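Local coordinates for protein acetylxylan esterase (Geobacillus stearothermophilus, PDB 5BN1) that removes acetyl groups from the xylose backbone units of xylan and xylo-oligosaccharides, as a serine esterase of the GDSL family that works as a ring-shaped octamer, at residues Trp95-Leu100 with His107-Glu112; Pro146-Met151 with Ala175-Leu180; Leu10-Ser15 with Lys70-Glu75; Thr116-Val121 with Ala162-Ser167; Ala186-Ala189 with Pro195-Ala198. The protein carries 1 engineered substitution. All blocks are in the same frame, centred on the assembly; numbering follows the deposited sequence. Where two conformers were deposited one is given.

Contact 1: residues Trp95-Leu100 with His107-Glu112; sequences WRQYDL and HVYLDE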
# COMPACT_ATOMS: atom_id res chain seq x y z
N TRP A 95 26.49 9.54 -19.70
CA TRP A 95 26.05 10.23 -18.45
C TRP A 95 26.85 9.77 -17.26
O TRP A 95 27.21 10.60 -16.44
CB TRP A 95 24.58 9.99 -18.24
CG TRP A 95 23.86 11.01 -17.39
CD1 TRP A 95 24.31 12.20 -16.93
CD2 TRP A 95 22.43 11.00 -17.17
NE1 TRP A 95 23.28 12.90 -16.29
CE2 TRP A 95 22.12 12.18 -16.44
CE3 TRP A 95 21.46 10.07 -17.43
CZ2 TRP A 95 20.78 12.47 -16.10
CZ3 TRP A 95 20.16 10.33 -17.03
CH2 TRP A 95 19.86 11.54 -16.37
N ARG A 96 27.08 8.47 -17.13
CA ARG A 96 27.87 7.98 -16.01
C ARG A 96 29.20 8.62 -15.81
O ARG A 96 29.73 8.77 -14.69
CB ARG A 96 27.94 6.46 -16.00
CG ARG A 96 26.66 5.70 -15.88
CD ARG A 96 25.92 5.87 -14.55
NE ARG A 96 25.09 7.07 -14.61
CZ ARG A 96 23.93 7.17 -15.23
NH1 ARG A 96 23.27 8.35 -15.22
NH2 ARG A 96 23.42 6.18 -15.97
N GLN A 97 29.85 8.97 -16.93
CA GLN A 97 31.12 9.65 -16.90
C GLN A 97 31.11 10.99 -16.18
O GLN A 97 32.10 11.52 -15.72
CB GLN A 97 31.73 9.83 -18.31
CG GLN A 97 31.83 8.54 -19.09
CD GLN A 97 32.31 8.69 -20.50
OE1 GLN A 97 33.31 9.46 -20.74
NE2 GLN A 97 31.70 7.98 -21.42
N TYR A 98 29.90 11.62 -16.24
CA TYR A 98 29.66 12.93 -15.67
C TYR A 98 28.90 12.91 -14.33
O TYR A 98 29.25 13.78 -13.50
CB TYR A 98 28.86 13.78 -16.73
CG TYR A 98 29.77 14.09 -17.93
CD1 TYR A 98 30.70 15.07 -17.84
CD2 TYR A 98 29.65 13.37 -19.12
CE1 TYR A 98 31.58 15.36 -18.88
CE2 TYR A 98 30.53 13.62 -20.13
CZ TYR A 98 31.45 14.58 -20.00
OH TYR A 98 32.41 14.88 -21.01
N ASP A 99 28.00 11.97 -14.11
CA ASP A 99 27.26 11.91 -12.81
C ASP A 99 27.94 11.08 -11.80
O ASP A 99 27.72 11.32 -10.56
CB ASP A 99 25.80 11.72 -12.96
CG ASP A 99 25.34 10.33 -13.26
OD1 ASP A 99 26.24 9.46 -13.58
OD2 ASP A 99 24.13 10.00 -13.13
N LEU A 100 28.77 10.13 -12.19
CA LEU A 100 29.55 9.23 -11.27
C LEU A 100 30.99 9.22 -11.80
O LEU A 100 31.39 8.12 -12.26
CB LEU A 100 28.88 7.90 -11.21
CG LEU A 100 27.53 7.83 -10.54
CD1 LEU A 100 26.84 6.50 -10.70
CD2 LEU A 100 27.62 8.26 -9.03
N HIS A 107 31.29 3.39 -16.59
CA HIS A 107 31.50 4.24 -17.80
C HIS A 107 31.62 3.27 -18.97
O HIS A 107 32.23 2.27 -18.85
CB HIS A 107 32.73 5.06 -17.72
CG HIS A 107 32.80 6.00 -16.54
ND1 HIS A 107 33.87 6.78 -16.27
CD2 HIS A 107 31.87 6.26 -15.56
CE1 HIS A 107 33.66 7.47 -15.16
NE2 HIS A 107 32.46 7.19 -14.74
N VAL A 108 31.06 3.65 -20.09
CA VAL A 108 31.34 2.94 -21.36
C VAL A 108 31.95 3.98 -22.25
O VAL A 108 31.29 4.84 -22.82
CB VAL A 108 30.08 2.33 -21.97
CG1 VAL A 108 30.39 1.70 -23.31
CG2 VAL A 108 29.45 1.32 -21.08
N TYR A 109 33.29 3.96 -22.41
CA TYR A 109 34.11 4.91 -23.13
C TYR A 109 33.97 4.61 -24.64
O TYR A 109 33.42 3.56 -24.99
CB TYR A 109 35.56 4.80 -22.66
CG TYR A 109 35.73 5.23 -21.22
CD1 TYR A 109 35.37 6.49 -20.80
CD2 TYR A 109 36.37 4.37 -20.30
CE1 TYR A 109 35.51 6.85 -19.48
CE2 TYR A 109 36.41 4.71 -18.94
CZ TYR A 109 36.07 5.95 -18.59
OH TYR A 109 36.23 6.37 -17.26
N LEU A 110 34.44 5.58 -25.41
CA LEU A 110 34.12 5.56 -26.85
C LEU A 110 34.58 4.31 -27.51
O LEU A 110 33.94 3.83 -28.41
CB LEU A 110 34.68 6.82 -27.46
CG LEU A 110 34.20 7.13 -28.92
CD1 LEU A 110 32.73 7.57 -28.82
CD2 LEU A 110 35.01 8.19 -29.55
N ASP A 111 35.79 3.82 -27.13
CA ASP A 111 36.22 2.57 -27.72
C ASP A 111 35.35 1.37 -27.50
O ASP A 111 35.05 0.63 -28.42
CB ASP A 111 37.69 2.22 -27.30
CG ASP A 111 37.88 2.02 -25.83
OD1 ASP A 111 37.22 2.65 -24.98
OD2 ASP A 111 38.70 1.15 -25.45
N GLU A 112 34.84 1.18 -26.26
CA GLU A 112 33.90 0.14 -25.97
C GLU A 112 32.56 0.39 -26.68
O GLU A 112 32.02 -0.54 -27.19
CB GLU A 112 33.70 -0.04 -24.46
CG GLU A 112 32.82 -1.17 -24.12
CD GLU A 112 32.56 -1.42 -22.62
OE1 GLU A 112 33.10 -0.65 -21.80
OE2 GLU A 112 31.79 -2.33 -22.33
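His107 NE2 donates a hydrogen bond to Leu100 O at 2.9 Å, and the bond is nearly straight (170°). The contact ties the end of helix 91-99 to the lead-in of helix 110-124 in this SGNH-hydrolase fold. Leu100 is the first residue past the helix. The bond lies in the imidazole plane, but the nitrogen sits above the plane of the Leu100 carbonyl. On the far side of the same ring, ND1 and Tyr109 OH are hydrogen-bonded at 2.6 Å; either could be the donor. Both nitrogens are thus engaged, which fixes the rotation of the imidazole. One face of the ring is covered by the helix backbone: Gln97 CA stands 3.6 Å from the His107 ring centroid, a CH-pi contact. Gln97 CG adds to this, 3.7 Å from His107 CG. The Gln97 chain then runs extended toward Tyr109, with its amide turned 74° from the phenol ring. Its NE2 bonds mainly to Asp93 O and also to Tyr154 OH. Arg96 holds Asp99 side-on with two nitrogens and also bonds to Asn92, inferred to stabilise the transition state. Asp99 OD2 takes a further bond from Trp190 of a neighbouring subunit, which links the subunit interface to the neighbourhood of Asn92. Gln97 OE1 meets the edge of the Tyr109 ring, 3.6 Å from Tyr109 CD1.

Contact 2: residues Pro146-Met151 with Ala175-Leu180; sequences PMRRTM and AFNEVL
Arg148 and Asn177 reach toward each other from opposite directions, and the end of the Asn177 side chain comes over one face of the Arg148 guanidinium, off its centre. The guanidinium and amide planes are 36° apart. The contact joins two helices of the alpha/beta SGNH fold, 146-165 and 172-180, which strand 168-170 separates in the chain. Their backbones stay well apart here: Arg148 CA and Asn177 CA are 11.1 Å from each other. Arg148 spans most of that gap and Asn177 meets it. Arg148 leaves its helix with CG anti to the backbone N (chi1 173°) and bends at chi2, about the CB-CG bond, which brings the guanidinium across toward Asn177. NE makes a salt bridge with Asp152 one turn along the helix, and NH1 bonds to the carbonyl oxygen of Glu140. These partners help to fix the guanidinium plane. The amide of Asn177 is probably modelled turned over, so its oxygen and nitrogen cannot be told apart with confidence. Turned back, it may hydrogen-bond to Arg148. Its carbon is a safer reference: Asn177 CG is 3.9 Å from Arg148 NH2 and 4.1 Å from Arg148 NH1.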
# COMPACT_ATOMS: atom_id res chain seq x y z
N PRO A 146 30.31 20.20 -21.48
CA PRO A 146 31.07 19.00 -21.66
C PRO A 146 30.33 17.76 -22.01
O PRO A 146 30.70 16.94 -22.84
CB PRO A 146 31.78 18.83 -20.28
CG PRO A 146 31.92 20.18 -19.77
CD PRO A 146 30.71 20.95 -20.29
N MET A 147 29.16 17.55 -21.37
CA MET A 147 28.41 16.31 -21.61
C MET A 147 27.73 16.41 -23.02
O MET A 147 27.62 15.38 -23.67
CB MET A 147 27.35 16.04 -20.53
CG MET A 147 26.59 14.81 -20.82
SD MET A 147 25.70 14.18 -19.36
CE MET A 147 24.60 13.05 -20.15
N ARG A 148 27.27 17.60 -23.42
CA ARG A 148 26.76 17.73 -24.74
C ARG A 148 27.80 17.39 -25.83
O ARG A 148 27.52 16.71 -26.79
CB ARG A 148 26.21 19.16 -24.97
CG ARG A 148 25.77 19.47 -26.41
CD ARG A 148 24.63 18.68 -26.99
NE ARG A 148 24.62 18.74 -28.48
CZ ARG A 148 24.30 19.83 -29.14
NH1 ARG A 148 23.70 20.85 -28.59
NH2 ARG A 148 24.59 19.82 -30.47
N ARG A 149 29.00 17.91 -25.57
CA ARG A 149 30.13 17.65 -26.52
C ARG A 149 30.43 16.20 -26.63
O ARG A 149 30.58 15.63 -27.73
CB ARG A 149 31.30 18.48 -26.11
CG ARG A 149 32.49 18.35 -27.05
CD ARG A 149 33.53 19.42 -26.62
NE ARG A 149 34.06 19.23 -25.27
CZ ARG A 149 34.19 20.15 -24.24
NH1 ARG A 149 33.83 21.46 -24.27
NH2 ARG A 149 34.74 19.72 -23.09
N THR A 150 30.50 15.51 -25.49
CA THR A 150 30.65 14.08 -25.52
C THR A 150 29.60 13.34 -26.24
O THR A 150 29.73 12.43 -27.02
CB THR A 150 31.00 13.55 -24.10
OG1 THR A 150 32.13 14.24 -23.54
CG2 THR A 150 31.17 12.09 -24.04
N MET A 151 28.34 13.72 -25.89
CA MET A 151 27.25 13.07 -26.51
C MET A 151 27.27 13.19 -28.06
O MET A 151 26.96 12.25 -28.74
CB MET A 151 25.90 13.66 -25.96
CG MET A 151 24.75 12.73 -26.11
SD MET A 151 24.77 11.23 -25.12
CE MET A 151 24.33 12.01 -23.56
N ALA A 175 17.14 16.89 -33.82
CA ALA A 175 15.66 17.10 -33.61
C ALA A 175 15.48 18.00 -32.37
O ALA A 175 14.73 18.99 -32.39
CB ALA A 175 14.97 15.81 -33.50
N PHE A 176 16.23 17.70 -31.30
CA PHE A 176 16.13 18.58 -30.11
C PHE A 176 16.74 19.96 -30.34
O PHE A 176 16.30 20.95 -29.86
CB PHE A 176 16.74 17.94 -28.90
CG PHE A 176 15.85 16.90 -28.25
CD1 PHE A 176 14.71 17.36 -27.53
CD2 PHE A 176 16.12 15.58 -28.30
CE1 PHE A 176 13.91 16.43 -26.96
CE2 PHE A 176 15.32 14.66 -27.71
CZ PHE A 176 14.13 15.11 -27.09
N ASN A 177 17.87 20.01 -31.07
CA ASN A 177 18.53 21.25 -31.27
C ASN A 177 17.59 22.29 -31.91
O ASN A 177 17.71 23.48 -31.54
CB ASN A 177 19.73 21.06 -32.19
CG ASN A 177 20.89 20.32 -31.53
OD1 ASN A 177 20.90 20.15 -30.33
ND2 ASN A 177 21.84 19.85 -32.35
N GLU A 178 16.75 21.83 -32.83
CA GLU A 178 15.80 22.81 -33.49
C GLU A 178 14.86 23.43 -32.45
O GLU A 178 14.70 24.65 -32.38
CB GLU A 178 15.07 22.08 -34.52
CG GLU A 178 13.99 22.97 -35.19
CD GLU A 178 14.53 24.16 -36.02
OE1 GLU A 178 15.76 24.22 -36.47
OE2 GLU A 178 13.63 25.07 -36.18
N VAL A 179 14.38 22.61 -31.53
CA VAL A 179 13.46 23.16 -30.50
C VAL A 179 14.19 24.06 -29.49
O VAL A 179 13.64 24.97 -28.90
CB VAL A 179 12.69 22.00 -29.85
CG1 VAL A 179 11.79 22.50 -28.74
CG2 VAL A 179 11.85 21.27 -30.91
N LEU A 180 15.44 23.68 -29.20
CA LEU A 180 16.29 24.43 -28.29
C LEU A 180 16.67 25.82 -28.80
O LEU A 180 17.13 26.67 -28.01
CB LEU A 180 17.51 23.58 -27.94
CG LEU A 180 17.23 22.34 -27.09
CD1 LEU A 180 18.45 21.42 -27.10
CD2 LEU A 180 16.90 22.74 -25.65

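Contact 3: residues Leu10-Ser15 with Lys70-Glu75; sequences LFIGDS and KARWEE
This is a buried strand-to-helix contact, in which Ile12 of strand 8-13 packs against Arg72 and Trp73 of helix 66-78. The helix belongs to a beta-alpha-beta crossover: it links strand 55-58 to strand 84-88 and passes over strand 8-13, which lies between them in the parallel sheet. The short segments run nearly antiparallel, at 162°, with axes 10.9 Å apart. Ile12 sends its two branches to different partners. CG1 is anti to the backbone N (chi1 -162°) and carries CD1 over one face of the Arg72 guanidinium, 3.6 Å from Arg72 NH1. CG2 approaches the six-membered ring of the indole obliquely, 4.0 Å from Trp73 CZ3. Arg72 comes from the opposite direction, its chain extended from CG to NE. Its NH1 is satisfied by a salt bridge to Asp76 and a hydrogen bond to the carbonyl oxygen of Lys59, while Trp73 NE1 bonds to Thr124 OG1 on helix 110-124. Gly13, Asp14 and Ser15 begin the GDSL block that names the family. Ser15, the inferred nucleophile, has its OG hydrogen-bonded to His194. Asp14 caps the short helix that follows, using OD1 to hold the backbone N of Ile16. Gly13 O lies at the edge of the Arg72 guanidinium, in its plane and 3.4 Å from Arg72 NH2.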
# COMPACT_ATOMS: atom_id res chain seq x y z
N LEU A 10 11.05 -3.94 -33.50
CA LEU A 10 11.46 -4.11 -32.15
C LEU A 10 12.32 -2.93 -31.81
O LEU A 10 13.29 -2.60 -32.48
CB LEU A 10 12.24 -5.40 -31.92
CG LEU A 10 12.75 -5.73 -30.55
CD1 LEU A 10 12.86 -7.25 -30.42
CD2 LEU A 10 14.13 -5.18 -30.28
N PHE A 11 12.00 -2.23 -30.68
CA PHE A 11 12.76 -1.09 -30.17
C PHE A 11 13.52 -1.55 -28.97
O PHE A 11 13.06 -2.27 -28.08
CB PHE A 11 11.81 0.04 -29.74
CG PHE A 11 11.11 0.74 -30.84
CD1 PHE A 11 11.61 1.90 -31.32
CD2 PHE A 11 9.83 0.29 -31.27
CE1 PHE A 11 10.98 2.63 -32.31
CE2 PHE A 11 9.17 1.03 -32.23
CZ PHE A 11 9.71 2.16 -32.76
N ILE A 12 14.80 -1.10 -28.94
CA ILE A 12 15.67 -1.41 -27.84
C ILE A 12 16.50 -0.15 -27.47
O ILE A 12 16.77 0.73 -28.28
CB ILE A 12 16.49 -2.69 -28.00
CG1 ILE A 12 17.05 -3.22 -26.68
CG2 ILE A 12 17.54 -2.47 -29.10
CD1 ILE A 12 17.62 -4.65 -26.70
N GLY A 13 16.78 -0.04 -26.16
CA GLY A 13 17.45 1.08 -25.65
C GLY A 13 17.32 1.10 -24.12
O GLY A 13 17.20 0.09 -23.46
N ASP A 14 17.42 2.35 -23.61
CA ASP A 14 17.42 2.66 -22.15
C ASP A 14 16.04 3.17 -21.67
O ASP A 14 15.07 2.87 -22.28
CB ASP A 14 18.59 3.58 -21.89
CG ASP A 14 18.53 4.82 -22.67
OD1 ASP A 14 17.43 5.30 -23.02
OD2 ASP A 14 19.58 5.35 -23.07
N SER A 15 16.08 3.98 -20.61
CA SER A 15 14.78 4.48 -20.12
C SER A 15 13.98 5.26 -21.11
O SER A 15 12.75 5.25 -21.08
CB SER A 15 14.93 5.40 -18.89
OG SER A 15 15.81 6.49 -19.22
N LYS A 70 24.44 -5.63 -25.06
CA LYS A 70 25.16 -6.84 -25.51
C LYS A 70 24.83 -8.02 -24.68
O LYS A 70 24.66 -9.12 -25.18
CB LYS A 70 26.66 -6.59 -25.54
CG LYS A 70 27.47 -7.88 -25.91
CD LYS A 70 28.90 -7.48 -25.89
CE LYS A 70 29.83 -8.65 -26.23
NZ LYS A 70 31.24 -8.26 -25.85
N ALA A 71 24.73 -7.83 -23.35
CA ALA A 71 24.55 -8.95 -22.45
C ALA A 71 23.20 -9.63 -22.66
O ALA A 71 23.03 -10.82 -22.31
CB ALA A 71 24.76 -8.49 -21.01
N ARG A 72 22.19 -8.92 -23.17
CA ARG A 72 20.84 -9.41 -23.36
C ARG A 72 20.38 -9.55 -24.77
O ARG A 72 19.23 -9.81 -25.07
CB ARG A 72 19.79 -8.61 -22.54
CG ARG A 72 19.59 -7.16 -22.96
CD ARG A 72 18.87 -6.42 -21.87
NE ARG A 72 18.62 -5.03 -22.20
CZ ARG A 72 17.54 -4.55 -22.85
NH1 ARG A 72 16.60 -5.37 -23.36
NH2 ARG A 72 17.40 -3.25 -23.13
N TRP A 73 21.29 -9.39 -25.71
CA TRP A 73 20.97 -9.25 -27.11
C TRP A 73 20.36 -10.58 -27.65
O TRP A 73 19.42 -10.55 -28.43
CB TRP A 73 22.22 -8.87 -27.95
CG TRP A 73 21.85 -8.35 -29.26
CD1 TRP A 73 21.92 -8.97 -30.50
CD2 TRP A 73 21.41 -7.03 -29.53
NE1 TRP A 73 21.51 -8.11 -31.46
CE2 TRP A 73 21.26 -6.87 -30.91
CE3 TRP A 73 21.17 -5.90 -28.68
CZ2 TRP A 73 20.84 -5.73 -31.48
CZ3 TRP A 73 20.79 -4.75 -29.25
CH2 TRP A 73 20.59 -4.63 -30.63
N GLU A 74 20.93 -11.71 -27.25
CA GLU A 74 20.42 -12.94 -27.80
C GLU A 74 18.97 -13.17 -27.41
O GLU A 74 18.16 -13.51 -28.28
CB GLU A 74 21.27 -14.12 -27.26
CG GLU A 74 20.91 -15.50 -27.81
CD GLU A 74 20.92 -15.60 -29.32
OE1 GLU A 74 19.95 -16.27 -29.81
OE2 GLU A 74 21.85 -15.04 -30.00
N GLU A 75 18.67 -13.02 -26.14
CA GLU A 75 17.34 -13.25 -25.65
C GLU A 75 16.38 -12.16 -26.08
O GLU A 75 15.25 -12.39 -26.48
CB GLU A 75 17.40 -13.51 -24.18
CG GLU A 75 16.19 -13.31 -23.31
CD GLU A 75 16.66 -12.95 -21.87
OE1 GLU A 75 17.01 -11.74 -21.57
OE2 GLU A 75 16.73 -13.91 -21.06

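Contact 4: residues Thr116-Val121 with Ala162-Ser167; sequences TLRSLV and AEETNS
Arg118 NE and Glu164 OE2 form a salt bridge with a hydrogen bond of 3.0 Å and an N-H...O angle of 158°. The oxygen lies at the edge of the guanidinium, in its plane, and the nitrogen meets it nearly along the C-O bond. The two side chains cross at about a right angle. The grip is a single one: NE alone makes the bond, and Arg118 NH2 is 4.0 Å from the same Glu164 OE2. Both chains are extended, and Glu164 has CG anti to the backbone N (chi1 163°), which carries the carboxylate over to helix 110-124. A bound imidazole, probably from the crystallisation liquor, also lies close to Glu164. Both residues touch a crystal neighbour, which may influence the pair.

Deeper in, the contact is van der Waals packing round Val121 CG1. This methyl points into the last turn of helix 146-165 and lies against both branches of Thr165, 3.7 Å from OG1 and 3.8 Å from CG2. The same Val121 CG1 lies 4.0 Å from Ser167 OG. Thr165 OG1 is hydrogen-bonded to the carbonyl oxygen of Ile161, one turn back in its own helix. The helix ends there in a Schellman motif, with Asn166 at positive phi and Ser167 N bonded to Ala162 O at 2.9 Å. Inward, Val121 and Ser167 both rest on Ile131 of strand 130-134.

The two helices are neighbours on this part of the alpha/beta fold. The polar pair lies on the solvent side, where water probably weakens its charge attraction, while the methyl of buried Val121 packs against the helix end.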
# COMPACT_ATOMS: atom_id res chain seq x y z
N THR A 116 31.28 -2.24 -29.48
CA THR A 116 30.17 -3.06 -29.12
C THR A 116 28.95 -2.73 -30.05
O THR A 116 28.32 -3.65 -30.54
CB THR A 116 29.79 -2.85 -27.64
OG1 THR A 116 30.93 -3.13 -26.79
CG2 THR A 116 28.63 -3.71 -27.23
N LEU A 117 28.69 -1.47 -30.29
CA LEU A 117 27.53 -1.09 -31.10
C LEU A 117 27.73 -1.66 -32.51
O LEU A 117 26.82 -2.23 -33.08
CB LEU A 117 27.32 0.39 -31.13
CG LEU A 117 26.07 0.88 -31.93
CD1 LEU A 117 24.78 0.22 -31.44
CD2 LEU A 117 25.98 2.37 -31.87
N ARG A 118 28.95 -1.46 -32.98
CA ARG A 118 29.30 -1.93 -34.34
C ARG A 118 29.07 -3.41 -34.40
O ARG A 118 28.51 -3.91 -35.40
CB ARG A 118 30.72 -1.50 -34.72
CG ARG A 118 31.17 -2.06 -36.08
CD ARG A 118 32.49 -1.41 -36.37
NE ARG A 118 33.01 -1.97 -37.60
CZ ARG A 118 33.69 -3.09 -37.62
NH1 ARG A 118 34.02 -3.85 -36.60
NH2 ARG A 118 34.14 -3.48 -38.84
N SER A 119 29.56 -4.18 -33.44
CA SER A 119 29.40 -5.57 -33.46
C SER A 119 27.98 -6.05 -33.40
O SER A 119 27.55 -7.00 -34.12
CB SER A 119 30.14 -6.22 -32.31
OG SER A 119 29.96 -7.60 -32.26
N LEU A 120 27.16 -5.38 -32.60
CA LEU A 120 25.76 -5.72 -32.52
C LEU A 120 25.10 -5.47 -33.90
O LEU A 120 24.23 -6.27 -34.27
CB LEU A 120 25.05 -4.87 -31.41
CG LEU A 120 25.45 -5.37 -30.04
CD1 LEU A 120 24.84 -4.39 -29.01
CD2 LEU A 120 25.10 -6.74 -29.63
N VAL A 121 25.37 -4.40 -34.55
CA VAL A 121 24.75 -4.05 -35.83
C VAL A 121 25.16 -5.08 -36.86
O VAL A 121 24.34 -5.60 -37.58
CB VAL A 121 25.02 -2.68 -36.27
CG1 VAL A 121 24.48 -2.40 -37.62
CG2 VAL A 121 24.40 -1.66 -35.25
N ALA A 162 25.90 3.68 -39.01
CA ALA A 162 24.73 3.54 -39.85
C ALA A 162 25.13 3.66 -41.37
O ALA A 162 24.62 2.92 -42.17
CB ALA A 162 23.67 4.58 -39.54
N GLU A 163 26.00 4.59 -41.66
CA GLU A 163 26.50 4.84 -43.09
C GLU A 163 27.17 3.59 -43.62
O GLU A 163 26.79 3.03 -44.69
CB GLU A 163 27.42 6.00 -43.09
CG GLU A 163 26.63 7.23 -43.52
CD GLU A 163 27.26 8.57 -43.15
OE1 GLU A 163 26.54 9.60 -43.00
OE2 GLU A 163 28.50 8.58 -43.02
N GLU A 164 28.04 3.06 -42.83
CA GLU A 164 28.77 1.82 -43.18
C GLU A 164 27.96 0.58 -43.36
O GLU A 164 28.26 -0.23 -44.26
CB GLU A 164 29.80 1.69 -42.10
CG GLU A 164 30.56 0.48 -41.76
CD GLU A 164 31.35 0.74 -40.43
OE1 GLU A 164 31.42 1.99 -39.96
OE2 GLU A 164 31.84 -0.32 -39.87
N THR A 165 26.88 0.43 -42.61
CA THR A 165 26.05 -0.77 -42.55
C THR A 165 24.76 -0.57 -43.36
O THR A 165 23.94 -1.48 -43.37
CB THR A 165 25.76 -1.19 -41.12
OG1 THR A 165 24.99 -0.12 -40.50
CG2 THR A 165 27.03 -1.48 -40.32
N ASN A 166 24.60 0.58 -43.97
CA ASN A 166 23.43 0.96 -44.73
C ASN A 166 22.18 0.76 -43.85
O ASN A 166 21.16 0.21 -44.26
CB ASN A 166 23.38 0.13 -46.06
CG ASN A 166 24.61 0.40 -46.94
OD1 ASN A 166 25.01 1.53 -47.12
ND2 ASN A 166 25.23 -0.67 -47.43
N SER A 167 22.32 1.22 -42.61
CA SER A 167 21.14 1.23 -41.70
C SER A 167 20.43 2.56 -41.86
O SER A 167 20.98 3.58 -42.22
CB SER A 167 21.70 1.12 -40.30
OG SER A 167 22.28 -0.13 -40.00

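Contact 5: residues Ala186-Ala189 with Pro195-Ala198; sequences AALA and PSVA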
# COMPACT_ATOMS: atom_id res chain seq x y z
N ALA A 186 15.17 23.05 -19.48
CA ALA A 186 14.27 22.68 -18.39
C ALA A 186 12.80 22.67 -18.80
O ALA A 186 12.01 22.02 -18.18
CB ALA A 186 14.44 23.64 -17.27
N ALA A 187 12.46 23.38 -19.88
CA ALA A 187 11.09 23.34 -20.43
C ALA A 187 10.72 21.99 -21.04
O ALA A 187 9.52 21.65 -21.13
CB ALA A 187 10.86 24.48 -21.38
N LEU A 188 11.73 21.22 -21.45
CA LEU A 188 11.56 19.89 -21.97
C LEU A 188 11.98 18.79 -20.98
O LEU A 188 11.39 17.69 -20.98
CB LEU A 188 12.41 19.72 -23.24
CG LEU A 188 11.94 20.57 -24.45
CD1 LEU A 188 13.08 20.52 -25.50
CD2 LEU A 188 10.66 19.99 -24.98
N ALA A 189 13.02 19.02 -20.17
CA ALA A 189 13.56 18.02 -19.30
C ALA A 189 14.41 18.67 -18.22
O ALA A 189 15.48 19.25 -18.45
CB ALA A 189 14.44 16.98 -20.05
N PRO A 195 12.47 13.51 -20.99
CA PRO A 195 11.63 14.61 -21.38
C PRO A 195 10.12 14.44 -21.11
O PRO A 195 9.67 13.36 -20.78
CB PRO A 195 11.88 14.79 -22.87
CG PRO A 195 12.03 13.46 -23.28
CD PRO A 195 12.69 12.63 -22.16
N SER A 196 9.48 15.58 -21.22
CA SER A 196 8.02 15.64 -21.19
C SER A 196 7.43 14.90 -22.39
O SER A 196 8.12 14.43 -23.36
CB SER A 196 7.50 17.06 -21.38
OG SER A 196 7.96 17.69 -22.52
N VAL A 197 6.10 14.86 -22.45
CA VAL A 197 5.40 14.36 -23.63
C VAL A 197 5.93 15.04 -24.87
O VAL A 197 6.05 14.46 -25.96
CB VAL A 197 3.87 14.60 -23.52
CG1 VAL A 197 3.14 14.36 -24.85
CG2 VAL A 197 3.31 13.82 -22.33
N ALA A 198 6.15 16.35 -24.86
CA ALA A 198 6.64 17.08 -26.00
C ALA A 198 7.99 16.52 -26.48
O ALA A 198 8.17 16.39 -27.70
CB ALA A 198 6.82 18.55 -25.69
O HOH W 1 7.72 20.24 -22.55
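Leu188 O accepts a backbone hydrogen bond from Ser196 N at 2.9 Å. The same oxygen takes a CA-H...O contact from Pro195, with Pro195 CA at 3.1 Å. Two neighbouring groups of the second segment thus converge on one carbonyl.

A water makes a second polar link. It donates to Ala187 O at 2.7 Å and accepts from Ser196 OG at 2.6 Å. Ser196 was deposited in two conformers, so this bridge is doubtful as a permanent feature.

The segments flank the loop that brings Asp191 and His194 to the active site of the SGNH fold. These two are the inferred charge-relay residues, and they lie between Ala189 and Pro195 in the chain. The backbone bond closes the base of this loop. Ser196 is also the N-cap residue of helix 197-211, so the loop is closed right where that helix begins.

Apolar contacts flank the bond. Ala189 CB lies 3.9 Å from Pro195 CA and 4.4 Å from Pro195 CB. Ile139 packs on Ala189, Pro195 and Leu188. Phe30 of a neighbouring subunit packs on Ser196, and Tyr98 of another on Ala187. The Leu188 side chain reaches the first turn of the helix with one methyl, its CD2 lying 4.2 Å from Ala198 CB.

Contact 3 opens and closes first along the chain, then contact 1. Contacts 4 and 2 follow with alternating segments, and contact 5 comes last. Helix 110-124 serves contacts 1 and 4, whose centres are about 20 Å apart. Helix 146-165 serves contacts 4 and 2, about 22 Å apart. Contacts 1 and 2 touch through Tyr98 and Thr150, contacts 3 and 4 through Trp73 and Leu120, and contacts 2 and 5 through Leu188 against Phe176 and Val179. Contacts 4 and 5 are the farthest apart, centre to centre about 30 Å, on opposite sides of the chain's centre. Contacts 1, 2 and 5 also meet a second subunit, so that end of the fold helps build the octamer.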